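Local coordinates for L protein (CAS virus, PDB 5MV0) that probably works in cap-snatching, its N-terminal endonuclease domain cutting capped fragments from host mRNAs to prime viral transcription, at residues 99-104 with 138-143; 83-88 with 122-127; 7-12 with 201-206. All coordinates share one frame; numbering follows the deposited sequence. Where two conformers were deposited one is given.

Contact 1: residues 99-104 with 138-143; sequences IIVLEA and FNIIVI
V101 and I140 lie abreast on neighbouring parallel strands, within a ladder that runs the whole length of 99-104 and 138-143. The two axes approach to 4.7 Å and diverge by 16°. Five N-H...O bonds join the strands; on 99-104 the bonding groups are I99 O and the N and O of V101 and E103. V101 N gives its hydrogen to N139 O at 3.0 Å, while V101 O takes that of I141 N at 2.8 Å, so V101 is held by the two residues that flank its bridge partner I140. All five bonds are within 16° of straight. A weaker set of CA-H...O contacts fills in between: I141 O, already bonded to E103 N, also faces L102 CA at 3.2 Å.

Apolar contacts differ on the two sheet faces. With I99, V101 and I140, F138 forms one: its CG is anti to the backbone N (chi1 -176°), and the ring slants toward 99-104, CZ reaching V101 CG2 at 3.7 Å and CD1 reaching I99 CG2 at 3.8 Å. The other face joins I100 CG2 to I141 CD1 at 3.7 Å, and L102 CD1 to I143 CD1 more loosely. Helix 127-133 covers F138, and helix 34-57 covers L102.

E103 OE2 leads away from 138-143 to meet K123 and Y124. The five near-straight bonds hold the backbone from which this carboxylate projects, consistent with an acidic position of a PDDEXK nuclease core.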
loop_
_atom_site.group_PDB
_atom_site.type_symbol
_atom_site.label_atom_id
_atom_site.label_comp_id
_atom_site.label_asym_id
_atom_site.label_seq_id
_atom_site.Cartn_x
_atom_site.Cartn_y
_atom_site.Cartn_z
ATOM N N ILE B 99 -7.344 -0.099 31.018
ATOM C CA ILE B 99 -7.629 0.566 29.752
ATOM C C ILE B 99 -6.503 1.552 29.488
ATOM O O ILE B 99 -6.098 2.290 30.393
ATOM C CB ILE B 99 -8.987 1.288 29.782
ATOM C CG1 ILE B 99 -10.124 0.267 29.912
ATOM C CG2 ILE B 99 -9.156 2.170 28.538
ATOM C CD1 ILE B 99 -11.448 0.878 30.353
ATOM N N ILE B 100 -5.984 1.554 28.261
ATOM C CA ILE B 100 -5.007 2.542 27.822
ATOM C C ILE B 100 -5.641 3.377 26.713
ATOM O O ILE B 100 -6.362 2.843 25.863
ATOM C CB ILE B 100 -3.710 1.863 27.343
ATOM C CG1 ILE B 100 -3.105 1.010 28.469
ATOM C CG2 ILE B 100 -2.711 2.892 26.865
ATOM C CD1 ILE B 100 -1.995 0.087 28.014
ATOM N N VAL B 101 -5.410 4.688 26.742
ATOM C CA VAL B 101 -5.785 5.565 25.637
ATOM C C VAL B 101 -4.579 6.409 25.251
ATOM O O VAL B 101 -3.770 6.805 26.096
ATOM C CB VAL B 101 -6.994 6.470 25.956
ATOM C CG1 VAL B 101 -8.276 5.657 26.088
ATOM C CG2 VAL B 101 -6.723 7.314 27.206
ATOM N N LEU B 102 -4.466 6.686 23.955
ATOM C CA LEU B 102 -3.345 7.420 23.397
ATOM C C LEU B 102 -3.848 8.676 22.703
ATOM O O LEU B 102 -4.836 8.630 21.958
ATOM C CB LEU B 102 -2.564 6.549 22.397
ATOM C CG LEU B 102 -1.633 7.333 21.466
ATOM C CD1 LEU B 102 -0.422 7.843 22.233
ATOM C CD2 LEU B 102 -1.225 6.477 20.272
ATOM N N GLU B 103 -3.169 9.793 22.953
ATOM C CA GLU B 103 -3.318 11.023 22.178
ATOM C C GLU B 103 -1.947 11.353 21.606
ATOM O O GLU B 103 -1.007 11.637 22.358
ATOM C CB GLU B 103 -3.844 12.174 23.036
ATOM C CG GLU B 103 -5.251 11.957 23.608
ATOM C CD GLU B 103 -6.338 12.031 22.545
ATOM O OE1 GLU B 103 -6.032 12.433 21.397
ATOM O OE2 GLU B 103 -7.496 11.684 22.857
ATOM N N ALA B 104 -1.825 11.313 20.281
ATOM C CA ALA B 104 -0.541 11.517 19.617
ATOM C C ALA B 104 -0.614 12.721 18.694
ATOM O O ALA B 104 -1.623 12.937 18.012
ATOM C CB ALA B 104 -0.129 10.275 18.813
ATOM N N PHE B 138 -6.812 3.270 34.304
ATOM C CA PHE B 138 -7.089 4.058 33.106
ATOM C C PHE B 138 -5.843 4.897 32.850
ATOM O O PHE B 138 -5.620 5.910 33.512
ATOM C CB PHE B 138 -8.336 4.919 33.282
ATOM C CG PHE B 138 -8.727 5.681 32.042
ATOM C CD1 PHE B 138 -9.298 5.028 30.963
ATOM C CD2 PHE B 138 -8.524 7.046 31.963
ATOM C CE1 PHE B 138 -9.658 5.725 29.818
ATOM C CE2 PHE B 138 -8.887 7.749 30.827
ATOM C CZ PHE B 138 -9.458 7.082 29.752
ATOM N N ASN B 139 -5.022 4.469 31.899
ATOM C CA ASN B 139 -3.743 5.112 31.634
ATOM C C ASN B 139 -3.856 5.955 30.367
ATOM O O ASN B 139 -4.061 5.428 29.266
ATOM C CB ASN B 139 -2.635 4.068 31.533
ATOM C CG ASN B 139 -2.435 3.307 32.841
ATOM O OD1 ASN B 139 -2.831 3.774 33.914
ATOM N ND2 ASN B 139 -1.812 2.137 32.755
ATOM N N ILE B 140 -3.717 7.267 30.529
ATOM C CA ILE B 140 -3.801 8.219 29.428
ATOM C C ILE B 140 -2.378 8.527 28.993
ATOM O O ILE B 140 -1.619 9.153 29.735
ATOM C CB ILE B 140 -4.532 9.501 29.838
ATOM C CG1 ILE B 140 -5.918 9.177 30.379
ATOM C CG2 ILE B 140 -4.614 10.480 28.659
ATOM C CD1 ILE B 140 -6.469 10.266 31.290
ATOM N N ILE B 141 -2.010 8.087 27.795
ATOM C CA ILE B 141 -0.690 8.355 27.240
ATOM C C ILE B 141 -0.833 9.478 26.222
ATOM O O ILE B 141 -1.606 9.370 25.263
ATOM C CB ILE B 141 -0.079 7.090 26.615
ATOM C CG1 ILE B 141 -0.032 5.981 27.670
ATOM C CG2 ILE B 141 1.326 7.381 26.075
ATOM C CD1 ILE B 141 0.522 4.648 27.181
ATOM N N VAL B 142 -0.107 10.568 26.441
ATOM C CA VAL B 142 -0.175 11.752 25.596
ATOM C C VAL B 142 1.232 12.028 25.091
ATOM O O VAL B 142 2.147 12.272 25.888
ATOM C CB VAL B 142 -0.753 12.958 26.357
ATOM C CG1 VAL B 142 -0.864 14.183 25.452
ATOM C CG2 VAL B 142 -2.111 12.596 26.938
ATOM N N ILE B 143 1.409 11.969 23.775
ATOM C CA ILE B 143 2.709 12.122 23.130
ATOM C C ILE B 143 2.616 13.263 22.130
ATOM O O ILE B 143 1.726 13.269 21.273
ATOM C CB ILE B 143 3.139 10.823 22.425
ATOM C CG1 ILE B 143 3.444 9.723 23.436
ATOM C CG2 ILE B 143 4.345 11.045 21.491
ATOM C CD1 ILE B 143 3.577 8.352 22.758
#

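Contact 2: residues 83-88 with 122-127; sequences QHIVPD and LKYSGV. With PO4 (phosphate ion), chain F.
Q83 plugs its amide into the type I beta turn L122-S125, where the chain passes from helix 110-122 to the N-cap residue G126 of helix 127-133 in this PDDEXK-type domain. CG of Q83 sits in the crowded position between backbone N and carbonyl carbon (chi1 55°), and the chain bends again at chi2. NE2 spends both hydrogens on the turn. One goes to K123 O at 2.8 Å, almost straight at 175° and on an in-plane lone pair. The other reaches S125 O at 3.0 Å, from a donor tilted out of that carbonyl's plane.

Packing is tightest at I85. Its CD1 lies over one face of the Y124 ring, 3.8 Å from the centroid and 18° off the normal. CG2 lies 3.4 Å from Y124 OH, which is hydrogen-bonded to E103 OE2 and touched by P87 CB.

Toward solvent lies the side chain of S125. H84, partly exposed, makes no contact with 122-127; its ND1 bonds a phosphate, probably from the crystallisation liquor, also held by S67 and N69 and by S119 of a second subunit. K123 NZ, packed against I85 CG2 and salt-bridged to E103, shares one water with V86 N, 3.1 Å from each nitrogen.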
loop_
_atom_site.group_PDB
_atom_site.type_symbol
_atom_site.label_atom_id
_atom_site.label_comp_id
_atom_site.label_asym_id
_atom_site.label_seq_id
_atom_site.Cartn_x
_atom_site.Cartn_y
_atom_site.Cartn_z
ATOM N N GLN B 83 -17.807 12.723 28.723
ATOM C CA GLN B 83 -17.625 13.655 27.623
ATOM C C GLN B 83 -17.264 12.885 26.353
ATOM O O GLN B 83 -16.730 11.771 26.401
ATOM C CB GLN B 83 -16.537 14.669 27.958
ATOM C CG GLN B 83 -15.198 14.041 28.338
ATOM C CD GLN B 83 -15.066 13.784 29.840
ATOM O OE1 GLN B 83 -15.998 13.308 30.488
ATOM N NE2 GLN B 83 -13.901 14.106 30.395
ATOM N N HIS B 84 -17.583 13.480 25.214
ATOM C CA HIS B 84 -17.260 12.864 23.937
ATOM C C HIS B 84 -15.786 13.082 23.637
ATOM O O HIS B 84 -15.326 14.223 23.551
ATOM C CB HIS B 84 -18.120 13.427 22.814
ATOM C CG HIS B 84 -17.709 12.931 21.465
ATOM N ND1 HIS B 84 -17.931 11.632 21.057
ATOM C CD2 HIS B 84 -17.024 13.531 20.463
ATOM C CE1 HIS B 84 -17.436 11.467 19.843
ATOM N NE2 HIS B 84 -16.875 12.602 19.463
ATOM N N ILE B 85 -15.055 11.981 23.501
ATOM C CA ILE B 85 -13.640 11.965 23.155
ATOM C C ILE B 85 -13.446 10.848 22.140
ATOM O O ILE B 85 -14.037 9.773 22.280
ATOM C CB ILE B 85 -12.744 11.720 24.392
ATOM C CG1 ILE B 85 -12.893 12.844 25.428
ATOM C CG2 ILE B 85 -11.283 11.570 23.986
ATOM C CD1 ILE B 85 -12.210 12.515 26.753
ATOM N N VAL B 86 -12.619 11.086 21.136
ATOM C CA VAL B 86 -12.169 10.044 20.218
ATOM C C VAL B 86 -10.660 9.931 20.338
ATOM O O VAL B 86 -9.917 10.752 19.787
ATOM C CB VAL B 86 -12.604 10.335 18.774
ATOM C CG1 VAL B 86 -12.029 9.286 17.828
ATOM C CG2 VAL B 86 -14.123 10.374 18.684
ATOM N N PRO B 87 -10.154 8.935 21.055
ATOM C CA PRO B 87 -8.704 8.796 21.209
ATOM C C PRO B 87 -8.066 8.286 19.925
ATOM O O PRO B 87 -8.699 7.630 19.094
ATOM C CB PRO B 87 -8.564 7.768 22.331
ATOM C CG PRO B 87 -9.776 6.886 22.139
ATOM C CD PRO B 87 -10.890 7.825 21.693
ATOM N N ASP B 88 -6.779 8.594 19.775
ATOM C CA ASP B 88 -6.044 8.093 18.615
ATOM C C ASP B 88 -5.844 6.585 18.689
ATOM O O ASP B 88 -5.807 5.903 17.658
ATOM C CB ASP B 88 -4.696 8.793 18.516
ATOM C CG ASP B 88 -4.826 10.248 18.177
ATOM O OD1 ASP B 88 -5.777 10.594 17.438
ATOM O OD2 ASP B 88 -3.986 11.038 18.659
ATOM N N LEU B 122 -6.386 17.401 29.169
ATOM C CA LEU B 122 -7.516 18.028 29.847
ATOM C C LEU B 122 -8.860 17.504 29.354
ATOM O O LEU B 122 -9.856 17.624 30.076
ATOM C CB LEU B 122 -7.457 19.544 29.679
ATOM C CG LEU B 122 -6.519 20.292 30.636
ATOM C CD1 LEU B 122 -6.423 21.760 30.245
ATOM C CD2 LEU B 122 -6.989 20.149 32.088
ATOM N N LYS B 123 -8.918 16.935 28.145
ATOM C CA LYS B 123 -10.173 16.361 27.664
ATOM C C LYS B 123 -10.711 15.316 28.628
ATOM O O LYS B 123 -11.928 15.121 28.716
ATOM C CB LYS B 123 -9.991 15.706 26.289
ATOM C CG LYS B 123 -9.450 16.594 25.184
ATOM C CD LYS B 123 -9.599 15.884 23.817
ATOM C CE LYS B 123 -8.844 14.563 23.782
ATOM N NZ LYS B 123 -8.881 13.959 22.406
ATOM N N TYR B 124 -9.818 14.623 29.331
ATOM C CA TYR B 124 -10.143 13.424 30.086
ATOM C C TYR B 124 -10.489 13.698 31.554
ATOM O O TYR B 124 -10.544 12.750 32.344
ATOM C CB TYR B 124 -8.976 12.439 30.001
ATOM C CG TYR B 124 -8.785 11.842 28.619
ATOM C CD1 TYR B 124 -9.425 10.664 28.264
ATOM C CD2 TYR B 124 -7.969 12.461 27.671
ATOM C CE1 TYR B 124 -9.263 10.116 27.005
ATOM C CE2 TYR B 124 -7.811 11.919 26.401
ATOM C CZ TYR B 124 -8.455 10.744 26.079
ATOM O OH TYR B 124 -8.308 10.178 24.824
ATOM N N SER B 125 -10.736 14.950 31.929
ATOM C CA SER B 125 -11.023 15.288 33.321
ATOM C C SER B 125 -12.134 14.415 33.895
ATOM O O SER B 125 -13.218 14.297 33.312
ATOM C CB SER B 125 -11.410 16.762 33.436
ATOM O OG SER B 125 -10.307 17.595 33.120
ATOM N N GLY B 126 -11.850 13.791 35.041
ATOM C CA GLY B 126 -12.825 13.009 35.766
ATOM C C GLY B 126 -12.890 11.540 35.395
ATOM O O GLY B 126 -13.332 10.731 36.216
ATOM N N VAL B 127 -12.439 11.169 34.196
ATOM C CA VAL B 127 -12.627 9.805 33.708
ATOM C C VAL B 127 -11.839 8.811 34.553
ATOM O O VAL B 127 -12.355 7.753 34.942
ATOM C CB VAL B 127 -12.233 9.714 32.221
ATOM C CG1 VAL B 127 -12.307 8.273 31.736
ATOM C CG2 VAL B 127 -13.121 10.626 31.395
HETATM P P PO4 F . -20.367 9.429 22.561
HETATM O O1 PO4 F . -21.234 10.554 22.061
HETATM O O2 PO4 F . -19.060 9.989 23.074
HETATM O O3 PO4 F . -20.141 8.377 21.512
HETATM O O4 PO4 F . -21.088 8.758 23.702
HETATM O O HOH W 1 -11.592 13.980 20.928
#

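Contact 3: residues 7-12 with 201-206; sequences TNLLKN and SEFSGT
N12 and T206 are joined by a pair of hydrogen bonds that ties the tail after helix 196-200 to helix 4-20, near the two ends of the chain. From the helix, CB of N12 points toward the tail, and CG stands anti to the backbone N (chi1 180°), which carries the amide outward to it. CG itself lies 3.6 Å from T206 N. OD1 accepts T206 N at 2.8 Å, the donor tilted from the carbonyl plane by 27°, and passes 3.2 Å from G205 CA, a close approach to a residue that has no side chain there and takes a positive phi. ND2 at the other tip donates to T206 OG1 at 2.8 Å; the bond is near straight (171°), with OG1 close to the amide plane. OG1, between its own N and carbonyl carbon, is placed for ND2, while T206 N serves OD1.

One turn earlier on the helix, L9 makes the apolar half of the contact. Its CD2 sits at the edge of the F203 ring, 3.9 Å from F203 CD2, and also 3.4 Å from F203 O; CD1 lies against the S204 carbonyl. Helix 155-170 packs on F203 through L157 and E160. In the assembly, K11 of a third subunit bonds G205 O, and I30 of a fourth packs on N12 and T206.

A donor and an acceptor of T206 are matched in order by the acceptor and donor of N12, so the bonding itself settles which end of this buried amide is oxygen and gives each end a partner.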
loop_
_atom_site.group_PDB
_atom_site.type_symbol
_atom_site.label_atom_id
_atom_site.label_comp_id
_atom_site.label_asym_id
_atom_site.label_seq_id
_atom_site.Cartn_x
_atom_site.Cartn_y
_atom_site.Cartn_z
ATOM N N THR B 7 1.923 18.485 -7.741
ATOM C CA THR B 7 0.765 17.634 -7.479
ATOM C C THR B 7 0.996 16.209 -7.975
ATOM O O THR B 7 0.660 15.242 -7.281
ATOM C CB THR B 7 -0.487 18.235 -8.124
ATOM O OG1 THR B 7 -0.754 19.515 -7.531
ATOM C CG2 THR B 7 -1.689 17.331 -7.900
ATOM N N ASN B 8 1.566 16.056 -9.173
ATOM C CA ASN B 8 1.839 14.713 -9.686
ATOM C C ASN B 8 2.840 13.981 -8.810
ATOM O O ASN B 8 2.739 12.760 -8.609
ATOM C CB ASN B 8 2.374 14.790 -11.112
ATOM C CG ASN B 8 1.297 15.138 -12.108
ATOM O OD1 ASN B 8 0.111 14.895 -11.867
ATOM N ND2 ASN B 8 1.700 15.710 -13.237
ATOM N N LEU B 9 3.837 14.709 -8.310
ATOM C CA LEU B 9 4.843 14.099 -7.456
ATOM C C LEU B 9 4.250 13.701 -6.110
ATOM O O LEU B 9 4.541 12.620 -5.586
ATOM C CB LEU B 9 6.011 15.067 -7.278
ATOM C CG LEU B 9 7.273 14.510 -6.608
ATOM C CD1 LEU B 9 7.806 13.265 -7.376
ATOM C CD2 LEU B 9 8.355 15.590 -6.500
ATOM N N LEU B 10 3.409 14.560 -5.533
ATOM C CA LEU B 10 2.805 14.237 -4.244
ATOM C C LEU B 10 1.889 13.019 -4.351
ATOM O O LEU B 10 1.822 12.206 -3.424
ATOM C CB LEU B 10 2.053 15.461 -3.709
ATOM C CG LEU B 10 1.331 15.327 -2.363
ATOM C CD1 LEU B 10 2.306 14.908 -1.265
ATOM C CD2 LEU B 10 0.669 16.656 -2.019
ATOM N N LYS B 11 1.183 12.862 -5.477
ATOM C CA LYS B 11 0.388 11.646 -5.664
ATOM C C LYS B 11 1.271 10.407 -5.609
ATOM O O LYS B 11 0.919 9.401 -4.981
ATOM C CB LYS B 11 -0.369 11.694 -6.994
ATOM C CG LYS B 11 -1.520 12.687 -7.000
ATOM C CD LYS B 11 -2.466 12.462 -8.174
ATOM C CE LYS B 11 -1.849 12.915 -9.481
ATOM N NZ LYS B 11 -2.885 13.569 -10.348
ATOM N N ASN B 12 2.433 10.473 -6.250
ATOM C CA ASN B 12 3.351 9.345 -6.226
ATOM C C ASN B 12 3.866 9.065 -4.809
ATOM O O ASN B 12 3.942 7.901 -4.392
ATOM C CB ASN B 12 4.493 9.625 -7.196
ATOM C CG ASN B 12 5.510 8.505 -7.233
ATOM O OD1 ASN B 12 6.522 8.561 -6.540
ATOM N ND2 ASN B 12 5.245 7.485 -8.042
ATOM N N SER B 201 17.343 19.206 -2.027
ATOM C CA SER B 201 17.696 18.195 -3.009
ATOM C C SER B 201 16.493 17.845 -3.881
ATOM O O SER B 201 15.339 17.929 -3.453
ATOM C CB SER B 201 18.211 16.935 -2.318
ATOM O OG SER B 201 17.173 16.372 -1.540
ATOM N N GLU B 202 16.774 17.448 -5.117
ATOM C CA GLU B 202 15.705 17.020 -6.007
ATOM C C GLU B 202 15.142 15.688 -5.528
ATOM O O GLU B 202 15.874 14.826 -5.040
ATOM C CB GLU B 202 16.212 16.898 -7.447
ATOM C CG GLU B 202 15.507 15.805 -8.258
ATOM C CD GLU B 202 15.535 16.048 -9.759
ATOM O OE1 GLU B 202 15.993 17.133 -10.183
ATOM O OE2 GLU B 202 15.086 15.153 -10.514
ATOM N N PHE B 203 13.826 15.540 -5.627
ATOM C CA PHE B 203 13.154 14.288 -5.315
ATOM C C PHE B 203 12.346 13.873 -6.532
ATOM O O PHE B 203 11.595 14.681 -7.087
ATOM C CB PHE B 203 12.243 14.412 -4.088
ATOM C CG PHE B 203 11.486 13.147 -3.778
ATOM C CD1 PHE B 203 12.103 12.099 -3.101
ATOM C CD2 PHE B 203 10.161 13.002 -4.169
ATOM C CE1 PHE B 203 11.410 10.917 -2.823
ATOM C CE2 PHE B 203 9.470 11.833 -3.894
ATOM C CZ PHE B 203 10.099 10.789 -3.221
ATOM N N SER B 204 12.506 12.624 -6.955
ATOM C CA SER B 204 11.862 12.188 -8.179
ATOM C C SER B 204 10.813 11.103 -7.968
ATOM O O SER B 204 10.154 10.715 -8.938
ATOM C CB SER B 204 12.917 11.706 -9.184
ATOM O OG SER B 204 13.590 10.560 -8.691
ATOM N N GLY B 205 10.619 10.612 -6.736
ATOM C CA GLY B 205 9.573 9.603 -6.543
ATOM C C GLY B 205 9.936 8.272 -7.187
ATOM O O GLY B 205 11.093 8.010 -7.516
ATOM N N THR B 206 8.925 7.422 -7.379
ATOM C CA THR B 206 9.204 6.097 -7.934
ATOM C C THR B 206 9.145 6.118 -9.459
ATOM O O THR B 206 8.420 6.907 -10.066
ATOM C CB THR B 206 8.241 5.019 -7.420
ATOM O OG1 THR B 206 6.932 5.202 -7.985
ATOM C CG2 THR B 206 8.158 5.017 -5.887
#

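Overall arrangement
Contacts 1 and 2 belong to one region: their centres are 10 Å apart and their segments alternate along the chain, 83-88, 99-104, 122-127, 138-143. E103 of contact 1 meets K123 and Y124 of contact 2, and D88 CB packs on L102 O. Thus D88, just before strand 89-93, E103 on strand 98-106 of the mixed sheet and K123, after helix 110-122, come together where the two contacts touch, consistent with the PDDEXK site of a cap-snatching nuclease. Contact 3 lies on the opposite side of the chain's centre, its centre 35 Å from that of contact 1 and 39 Å from that of contact 2. Its segments, 7-12 and 201-206, bracket all the others in sequence, bringing the ends together within the helical part.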